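Local coordinates for protein 4'-phospho-dehydrooxetanocin synthase (PDB 5UL3) that catalyses the oxidative ring contraction of dAMP to an oxetane aldehyde in oxetanocin A biosynthesis, using a [4Fe-4S] cluster, S-adenosylmethionine and cobalamin, at residues 366-371 with 397-402; 372-377 with 414-419; 457-462 with 467-472. All blocks are in the same frame, centred on the assembly; numbering follows the deposited sequence. Where two conformers were deposited one is given.

Contact 1: 366-371 with 397-402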
loop_
_atom_site.group_PDB
_atom_site.type_symbol
_atom_site.label_atom_id
_atom_site.label_comp_id
_atom_site.label_asym_id
_atom_site.label_seq_id
_atom_site.Cartn_x
_atom_site.Cartn_y
_atom_site.Cartn_z
ATOM N N ILE A 366 14.203 -0.742 1.946
ATOM C CA ILE A 366 15.636 -0.856 2.238
ATOM C C ILE A 366 16.098 0.238 3.197
ATOM O O ILE A 366 16.759 -0.037 4.209
ATOM C CB ILE A 366 16.443 -0.834 0.930
ATOM C CG1 ILE A 366 16.019 -2.010 0.050
ATOM C CG2 ILE A 366 17.930 -0.901 1.222
ATOM C CD1 ILE A 366 16.469 -1.855 -1.351
ATOM N N GLY A 367 15.768 1.483 2.906
ATOM C CA GLY A 367 16.020 2.538 3.874
ATOM C C GLY A 367 17.454 3.051 3.877
ATOM O O GLY A 367 18.291 2.738 3.015
ATOM N N GLU A 368 17.719 3.897 4.873
ATOM C CA GLU A 368 19.019 4.526 5.082
ATOM C C GLU A 368 19.151 4.815 6.565
ATOM O O GLU A 368 18.240 5.397 7.162
ATOM C CB GLU A 368 19.178 5.840 4.297
ATOM C CG GLU A 368 19.515 5.703 2.823
ATOM C CD GLU A 368 20.014 7.007 2.207
ATOM O OE1 GLU A 368 20.605 7.833 2.938
ATOM O OE2 GLU A 368 19.817 7.209 0.987
ATOM N N LEU A 369 20.271 4.419 7.145
ATOM C CA LEU A 369 20.553 4.685 8.545
ATOM C C LEU A 369 21.764 5.606 8.676
ATOM O O LEU A 369 22.670 5.564 7.837
ATOM C CB LEU A 369 20.818 3.374 9.296
ATOM C CG LEU A 369 19.571 2.493 9.355
ATOM C CD1 LEU A 369 19.892 1.077 9.803
ATOM C CD2 LEU A 369 18.526 3.140 10.267
ATOM N N PRO A 370 21.798 6.470 9.695
ATOM C CA PRO A 370 23.003 7.292 9.906
ATOM C C PRO A 370 24.286 6.473 10.008
ATOM O O PRO A 370 25.334 6.934 9.536
ATOM C CB PRO A 370 22.689 8.039 11.210
ATOM C CG PRO A 370 21.203 8.125 11.247
ATOM C CD PRO A 370 20.708 6.839 10.619
ATOM N N ASN A 371 24.237 5.261 10.574
ATOM C CA ASN A 371 25.433 4.422 10.639
ATOM C C ASN A 371 25.680 3.611 9.366
ATOM O O ASN A 371 26.694 2.907 9.293
ATOM C CB ASN A 371 25.370 3.486 11.854
ATOM C CG ASN A 371 24.172 2.552 11.829
ATOM O OD1 ASN A 371 23.616 2.248 10.774
ATOM N ND2 ASN A 371 23.773 2.084 13.007
ATOM N N ALA A 397 8.641 -2.164 -2.628
ATOM C CA ALA A 397 8.973 -1.060 -3.518
ATOM C C ALA A 397 10.340 -0.484 -3.157
ATOM O O ALA A 397 10.772 -0.553 -2.006
ATOM C CB ALA A 397 7.929 0.055 -3.439
ATOM N N ALA A 398 11.010 0.090 -4.153
ATOM C CA ALA A 398 12.337 0.663 -3.915
ATOM C C ALA A 398 12.635 1.734 -4.950
ATOM O O ALA A 398 12.123 1.686 -6.073
ATOM C CB ALA A 398 13.429 -0.412 -3.968
ATOM N N ARG A 399 13.494 2.695 -4.569
ATOM C CA ARG A 399 14.006 3.670 -5.522
ATOM C C ARG A 399 15.115 3.055 -6.365
ATOM O O ARG A 399 15.840 2.165 -5.913
ATOM C CB ARG A 399 14.596 4.910 -4.820
ATOM C CG ARG A 399 13.871 5.414 -3.613
ATOM C CD ARG A 399 14.440 6.790 -3.164
ATOM N NE ARG A 399 15.878 6.811 -2.914
ATOM C CZ ARG A 399 16.429 6.586 -1.725
ATOM N NH1 ARG A 399 17.748 6.638 -1.579
ATOM N NH2 ARG A 399 15.664 6.302 -0.677
ATOM N N ALA A 400 15.283 3.586 -7.577
ATOM C CA ALA A 400 16.378 3.120 -8.425
ATOM C C ALA A 400 17.725 3.271 -7.729
ATOM O O ALA A 400 18.591 2.395 -7.858
ATOM C CB ALA A 400 16.388 3.859 -9.756
ATOM N N ASP A 401 17.926 4.365 -6.976
ATOM C CA ASP A 401 19.219 4.547 -6.317
ATOM C C ASP A 401 19.368 3.719 -5.046
ATOM O O ASP A 401 20.417 3.791 -4.392
ATOM C CB ASP A 401 19.489 6.037 -6.033
ATOM C CG ASP A 401 18.326 6.748 -5.348
ATOM O OD1 ASP A 401 17.183 6.690 -5.850
ATOM O OD2 ASP A 401 18.577 7.423 -4.333
ATOM N N SER A 402 18.351 2.945 -4.662
ATOM C CA SER A 402 18.572 1.898 -3.676
ATOM C C SER A 402 19.217 0.667 -4.294
ATOM O O SER A 402 19.595 -0.251 -3.562
ATOM C CB SER A 402 17.259 1.490 -2.996
ATOM O OG SER A 402 16.688 2.561 -2.272
HETATM O O HOH W 1 13.148 0.061 -0.683
HETATM O O HOH W 2 15.977 2.872 0.167
#
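E368, in its modelled conformer, and R399 meet at about a right angle, their carboxylate and guanidinium planes turned 58° apart. OE2 of E368 comes to the edge of the guanidinium, and the bond it takes from NH1 of R399, at 3.3 Å, is a weak one within a salt bridge. D401 holds the arginine more firmly than E368 does: NE and NH1 of R399 grip it side-on, both reaching OD2 from the same face of the carboxylate, while OD2 itself lies in the guanidinium plane, 3.0 Å from NH1. The strongest polar partner of R399 is E364, whose OE2 pairs with NH2. Acidic partners thus meet all three nitrogens, which should restrict rotation of the group. I366 keeps CG1 anti to its carbonyl carbon (chi1 -60°), which sends CD1 to CB of S402 at 3.8 Å and, more loosely, to CB of A398. One water joins the two backbones, N of I366 to O of A397; a second joins N of G367 to the modelled hydroxyl OG of S402. R399 belongs to the iron-sulfur cluster pocket, and this salt-bridge network sets its side chain just beyond the C-terminal end of strand 393-398 in the partial TIM barrel.

Contact 2: 372-377 with 414-419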
loop_
_atom_site.group_PDB
_atom_site.type_symbol
_atom_site.label_atom_id
_atom_site.label_comp_id
_atom_site.label_asym_id
_atom_site.label_seq_id
_atom_site.Cartn_x
_atom_site.Cartn_y
_atom_site.Cartn_z
ATOM N N GLY A 372 24.795 3.684 8.371
ATOM C CA GLY A 372 25.067 3.072 7.083
ATOM C C GLY A 372 24.903 1.570 7.020
ATOM O O GLY A 372 25.376 0.945 6.067
ATOM N N THR A 373 24.224 0.969 7.996
ATOM C CA THR A 373 24.102 -0.480 8.093
ATOM C C THR A 373 22.782 -1.000 7.524
ATOM O O THR A 373 22.412 -2.145 7.809
ATOM C CB THR A 373 24.239 -0.937 9.550
ATOM O OG1 THR A 373 23.200 -0.338 10.339
ATOM C CG2 THR A 373 25.602 -0.550 10.127
ATOM N N GLU A 374 22.063 -0.179 6.754
ATOM C CA GLU A 374 20.743 -0.590 6.262
ATOM C C GLU A 374 20.826 -1.865 5.428
ATOM O O GLU A 374 19.946 -2.736 5.522
ATOM C CB GLU A 374 20.096 0.549 5.457
ATOM C CG GLU A 374 20.935 1.107 4.301
ATOM C CD GLU A 374 21.749 2.333 4.711
ATOM O OE1 GLU A 374 22.072 3.170 3.839
ATOM O OE2 GLU A 374 22.041 2.476 5.915
ATOM N N ALA A 375 21.871 -2.000 4.604
ATOM C CA ALA A 375 21.986 -3.203 3.781
ATOM C C ALA A 375 22.202 -4.446 4.637
ATOM O O ALA A 375 21.662 -5.516 4.323
ATOM C CB ALA A 375 23.107 -3.050 2.755
ATOM N N GLN A 376 22.971 -4.329 5.734
ATOM C CA GLN A 376 23.172 -5.491 6.591
ATOM C C GLN A 376 21.890 -5.868 7.322
ATOM O O GLN A 376 21.650 -7.051 7.579
ATOM C CB GLN A 376 24.307 -5.236 7.590
ATOM C CG GLN A 376 24.708 -6.495 8.364
ATOM C CD GLN A 376 25.180 -7.605 7.436
ATOM O OE1 GLN A 376 25.974 -7.366 6.524
ATOM N NE2 GLN A 376 24.678 -8.818 7.647
ATOM N N ARG A 377 21.055 -4.884 7.658
ATOM C CA ARG A 377 19.757 -5.197 8.239
ATOM C C ARG A 377 18.913 -6.040 7.282
ATOM O O ARG A 377 18.260 -7.004 7.702
ATOM C CB ARG A 377 19.033 -3.902 8.598
ATOM C CG ARG A 377 17.593 -4.101 9.009
ATOM C CD ARG A 377 16.971 -2.823 9.529
ATOM N NE ARG A 377 15.536 -2.968 9.754
ATOM C CZ ARG A 377 14.619 -2.933 8.787
ATOM N NH1 ARG A 377 14.985 -2.767 7.511
ATOM N NH2 ARG A 377 13.330 -3.058 9.091
ATOM N N VAL A 414 28.632 -2.663 -4.808
ATOM C CA VAL A 414 28.810 -4.111 -4.808
ATOM C C VAL A 414 28.136 -4.740 -3.588
ATOM O O VAL A 414 27.527 -5.813 -3.691
ATOM C CB VAL A 414 30.305 -4.475 -4.902
ATOM C CG1 VAL A 414 30.487 -5.985 -4.763
ATOM C CG2 VAL A 414 30.865 -4.005 -6.250
ATOM N N GLU A 415 28.225 -4.089 -2.427
ATOM C CA GLU A 415 27.507 -4.589 -1.257
ATOM C C GLU A 415 25.998 -4.462 -1.441
ATOM O O GLU A 415 25.238 -5.296 -0.935
ATOM C CB GLU A 415 27.972 -3.844 0.002
ATOM C CG GLU A 415 27.418 -4.393 1.322
ATOM C CD GLU A 415 27.939 -5.787 1.661
ATOM O OE1 GLU A 415 27.148 -6.609 2.169
ATOM O OE2 GLU A 415 29.135 -6.060 1.422
ATOM N N ARG A 416 25.550 -3.444 -2.179
ATOM C CA ARG A 416 24.136 -3.311 -2.490
ATOM C C ARG A 416 23.663 -4.458 -3.380
ATOM O O ARG A 416 22.580 -5.018 -3.161
ATOM C CB ARG A 416 23.893 -1.957 -3.154
ATOM C CG ARG A 416 22.470 -1.471 -3.125
ATOM C CD ARG A 416 21.773 -1.843 -1.812
ATOM N NE ARG A 416 22.187 -1.032 -0.670
ATOM C CZ ARG A 416 21.564 0.075 -0.273
ATOM N NH1 ARG A 416 20.512 0.529 -0.936
ATOM N NH2 ARG A 416 21.991 0.734 0.787
ATOM N N LEU A 417 24.470 -4.833 -4.382
ATOM C CA LEU A 417 24.113 -5.971 -5.233
ATOM C C LEU A 417 24.031 -7.257 -4.418
ATOM O O LEU A 417 23.108 -8.061 -4.604
ATOM C CB LEU A 417 25.123 -6.113 -6.372
ATOM C CG LEU A 417 24.861 -7.280 -7.321
ATOM C CD1 LEU A 417 23.542 -7.074 -8.052
ATOM C CD2 LEU A 417 26.023 -7.405 -8.305
ATOM N N LYS A 418 24.975 -7.458 -3.491
ATOM C CA LYS A 418 24.885 -8.613 -2.598
ATOM C C LYS A 418 23.575 -8.614 -1.814
ATOM O O LYS A 418 22.916 -9.654 -1.686
ATOM C CB LYS A 418 26.077 -8.637 -1.640
ATOM C CG LYS A 418 25.956 -9.718 -0.572
ATOM C CD LYS A 418 27.213 -9.793 0.322
ATOM C CE LYS A 418 27.053 -10.896 1.373
ATOM N NZ LYS A 418 28.069 -10.808 2.477
ATOM N N MET A 419 23.178 -7.457 -1.285
ATOM C CA MET A 419 21.925 -7.367 -0.536
ATOM C C MET A 419 20.733 -7.735 -1.413
ATOM O O MET A 419 19.848 -8.499 -1.000
ATOM C CB MET A 419 21.751 -5.950 0.032
ATOM C CG MET A 419 20.509 -5.776 0.928
ATOM S SD MET A 419 19.878 -4.080 0.815
ATOM C CE MET A 419 19.239 -4.125 -0.850
HETATM O O HOH W 3 21.897 3.258 1.416
HETATM O O HOH W 4 27.484 -8.551 3.732
#
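R416 presents its guanidinium to E374 edge-on: OE1 of the glutamate lies in the guanidinium plane, with the carboxylate turned 71° against it. CG of E374, 3.7 Å from NH2 of R416, and CB of A375 both come up obliquely. The direct ion pair is long, 3.9 Å from OE1 of E374 to NH2 of R416; a water is modelled between those two atoms, but it lies so close to both that the bridge is doubtful. Each group has a firmer partner elsewhere: OE2 of E374 takes the backbone N-H of L369, and NH1 of R416 gives to the carbonyl of S402. The arginine chain bends at chi2 and chi3, which brings its end nearer the glutamate. A375 makes the closest backbone approach, its CA 6.0 Å from that of M419. The methionine chain, also bent at chi2 and chi3, brings SD of M419 to 3.9 Å from CB of A375, while CG of M419 lies 3.6 Å from O of A375. A small alanine facing a methionine is consistent with the close approach of the first turn of helix 374-386 to helix 410-426, two successive outer helices of the partial TIM barrel.

Contact 3: 457-462 with 467-472. With EDO (1,2-ethanediol), chain F.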
loop_
_atom_site.group_PDB
_atom_site.type_symbol
_atom_site.label_atom_id
_atom_site.label_comp_id
_atom_site.label_asym_id
_atom_site.label_seq_id
_atom_site.Cartn_x
_atom_site.Cartn_y
_atom_site.Cartn_z
ATOM N N ILE A 457 20.550 0.965 -15.508
ATOM C CA ILE A 457 21.448 0.048 -14.818
ATOM C C ILE A 457 20.766 -0.586 -13.607
ATOM O O ILE A 457 20.976 -1.766 -13.321
ATOM C CB ILE A 457 22.752 0.769 -14.434
ATOM C CG1 ILE A 457 23.544 1.100 -15.704
ATOM C CG2 ILE A 457 23.591 -0.100 -13.494
ATOM C CD1 ILE A 457 24.597 2.180 -15.497
ATOM N N ALA A 458 19.951 0.180 -12.872
ATOM C CA ALA A 458 19.233 -0.411 -11.749
ATOM C C ALA A 458 18.364 -1.569 -12.227
ATOM O O ALA A 458 18.326 -2.628 -11.594
ATOM C CB ALA A 458 18.373 0.637 -11.034
ATOM N N LEU A 459 17.674 -1.387 -13.353
ATOM C CA LEU A 459 16.794 -2.445 -13.863
ATOM C C LEU A 459 17.598 -3.653 -14.313
ATOM O O LEU A 459 17.177 -4.802 -14.127
ATOM C CB LEU A 459 15.943 -1.922 -15.020
ATOM C CG LEU A 459 15.011 -0.749 -14.720
ATOM C CD1 LEU A 459 14.217 -0.355 -15.988
ATOM C CD2 LEU A 459 14.093 -1.067 -13.550
ATOM N N ARG A 460 18.761 -3.403 -14.903
ATOM C CA ARG A 460 19.664 -4.473 -15.315
ATOM C C ARG A 460 20.102 -5.322 -14.123
ATOM O O ARG A 460 20.073 -6.561 -14.172
ATOM C CB ARG A 460 20.867 -3.829 -16.018
ATOM C CG ARG A 460 21.763 -4.737 -16.823
ATOM C CD ARG A 460 22.902 -3.940 -17.485
ATOM N NE ARG A 460 22.456 -3.088 -18.583
ATOM C CZ ARG A 460 23.135 -2.043 -19.044
ATOM N NH1 ARG A 460 24.301 -1.701 -18.496
ATOM N NH2 ARG A 460 22.649 -1.332 -20.045
ATOM N N LEU A 461 20.522 -4.669 -13.036
ATOM C CA LEU A 461 21.003 -5.390 -11.864
ATOM C C LEU A 461 19.897 -6.208 -11.198
ATOM O O LEU A 461 20.102 -7.379 -10.853
ATOM C CB LEU A 461 21.621 -4.396 -10.867
ATOM C CG LEU A 461 22.889 -3.706 -11.381
ATOM C CD1 LEU A 461 23.238 -2.448 -10.560
ATOM C CD2 LEU A 461 24.073 -4.690 -11.362
ATOM N N VAL A 462 18.723 -5.610 -10.996
ATOM C CA VAL A 462 17.657 -6.334 -10.301
ATOM C C VAL A 462 17.139 -7.474 -11.167
ATOM O O VAL A 462 16.920 -8.588 -10.674
ATOM C CB VAL A 462 16.515 -5.387 -9.891
ATOM C CG1 VAL A 462 15.356 -6.208 -9.265
ATOM C CG2 VAL A 462 17.034 -4.343 -8.861
ATOM N N ILE A 467 14.598 -11.335 -10.093
ATOM C CA ILE A 467 13.459 -10.653 -9.497
ATOM C C ILE A 467 12.591 -10.121 -10.626
ATOM O O ILE A 467 13.100 -9.660 -11.650
ATOM C CB ILE A 467 13.959 -9.537 -8.550
ATOM C CG1 ILE A 467 14.630 -10.164 -7.331
ATOM C CG2 ILE A 467 12.833 -8.614 -8.121
ATOM C CD1 ILE A 467 15.502 -9.206 -6.491
ATOM N N ASN A 468 11.248 -10.086 -10.424
ATOM C CA ASN A 468 10.243 -9.796 -11.478
ATOM C C ASN A 468 9.667 -8.369 -11.372
ATOM O O ASN A 468 8.636 -8.149 -10.732
ATOM C CB ASN A 468 9.134 -10.851 -11.401
ATOM C CG ASN A 468 7.970 -10.619 -12.392
ATOM O OD1 ASN A 468 8.034 -9.782 -13.292
ATOM N ND2 ASN A 468 6.895 -11.393 -12.217
ATOM N N LEU A 469 10.270 -7.428 -12.103
ATOM C CA LEU A 469 10.107 -5.988 -11.919
ATOM C C LEU A 469 8.814 -5.423 -12.493
ATOM O O LEU A 469 8.294 -5.905 -13.504
ATOM C CB LEU A 469 11.249 -5.251 -12.624
ATOM C CG LEU A 469 12.616 -5.553 -12.114
ATOM C CD1 LEU A 469 13.655 -4.959 -13.084
ATOM C CD2 LEU A 469 12.654 -4.847 -10.779
ATOM N N ARG A 470 8.352 -4.340 -11.861
ATOM C CA ARG A 470 7.366 -3.392 -12.378
ATOM C C ARG A 470 7.956 -2.011 -12.142
ATOM O O ARG A 470 8.634 -1.810 -11.138
ATOM C CB ARG A 470 6.015 -3.450 -11.628
ATOM C CG ARG A 470 4.943 -4.355 -12.160
ATOM C CD ARG A 470 3.560 -3.879 -11.679
ATOM N NE ARG A 470 3.613 -3.183 -10.387
ATOM C CZ ARG A 470 3.691 -3.798 -9.204
ATOM N NH1 ARG A 470 3.737 -5.122 -9.146
ATOM N NH2 ARG A 470 3.724 -3.094 -8.082
ATOM N N ILE A 471 7.700 -1.051 -13.029
ATOM C CA ILE A 471 8.186 0.316 -12.792
ATOM C C ILE A 471 7.035 1.310 -12.893
ATOM O O ILE A 471 6.133 1.156 -13.717
ATOM C CB ILE A 471 9.341 0.718 -13.745
ATOM C CG1 ILE A 471 8.867 0.865 -15.209
ATOM C CG2 ILE A 471 10.513 -0.251 -13.602
ATOM C CD1 ILE A 471 9.930 1.460 -16.136
ATOM N N GLY A 472 7.054 2.333 -12.034
ATOM C CA GLY A 472 6.193 3.474 -12.258
ATOM C C GLY A 472 6.771 4.362 -13.347
ATOM O O GLY A 472 7.987 4.478 -13.508
HETATM C C1 EDO F . 11.589 -9.277 -16.418
HETATM O O1 EDO F . 12.677 -8.764 -17.205
HETATM C C2 EDO F . 11.424 -8.520 -15.096
HETATM O O2 EDO F . 10.054 -8.650 -14.653
#
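V462 and L469 make the tight centre of this contact. CG1 of the valine presses on CD2 of the leucine at 3.4 Å, shorter than usual van der Waals contact, and the two side chains cross obliquely. With chi1 at 175° the valine holds CG1 opposite its backbone N, and the same methyl also meets CG2 of I467 at 3.7 Å. A turn earlier on the helix, L459 takes the other methyl of L469: its CD2 lies 3.9 Å from CD1 of L469, which also rests against the carbonyl O of L459. CD2 of L459 then reaches CG2 of I471 at 3.7 Å, those two side chains standing at about a right angle. I467, L469 and I471 thus all point at the helix, while N468 and R470 point away from it. No hydrogen bond joins the two segments.

The looser side is the polar one around N468, an exposed residue. There a 1,2-ethanediol, probably from the crystallisation liquor, accepts a weak bond through O2 from N of L469 (2.8 Å).

Helix 452-464 packs here on strand 470-473, which pairs with strand 432-436 (R470 with I433) and is also bonded through I471 to I536 and S538. W420 of helix 410-426 packs on V462 and I467, and helix 510-519 meets I457 and L461 from another side.

In the fold
Contacts 1 and 2 interlock, their centres 9 Å apart and their segments alternating along the chain; two probable hydrogen bonds, one from each segment of contact 2, tie them together. Contact 3 follows later in the chain, its centre about 15 Å from that of contact 1 and 17 Å from that of contact 2; O of A400 packs on CB of A458, and L417 touches L461. All three lie in the radical SAM domain, and contact 1 is nearest the cluster: the side chain of R399 is about 3 Å from the iron-sulfur cluster, whereas those of R416 and I471 are each about 12 Å from it. The side chain of I471 is also about 7 Å from that of E436, which binds S-adenosylmethionine.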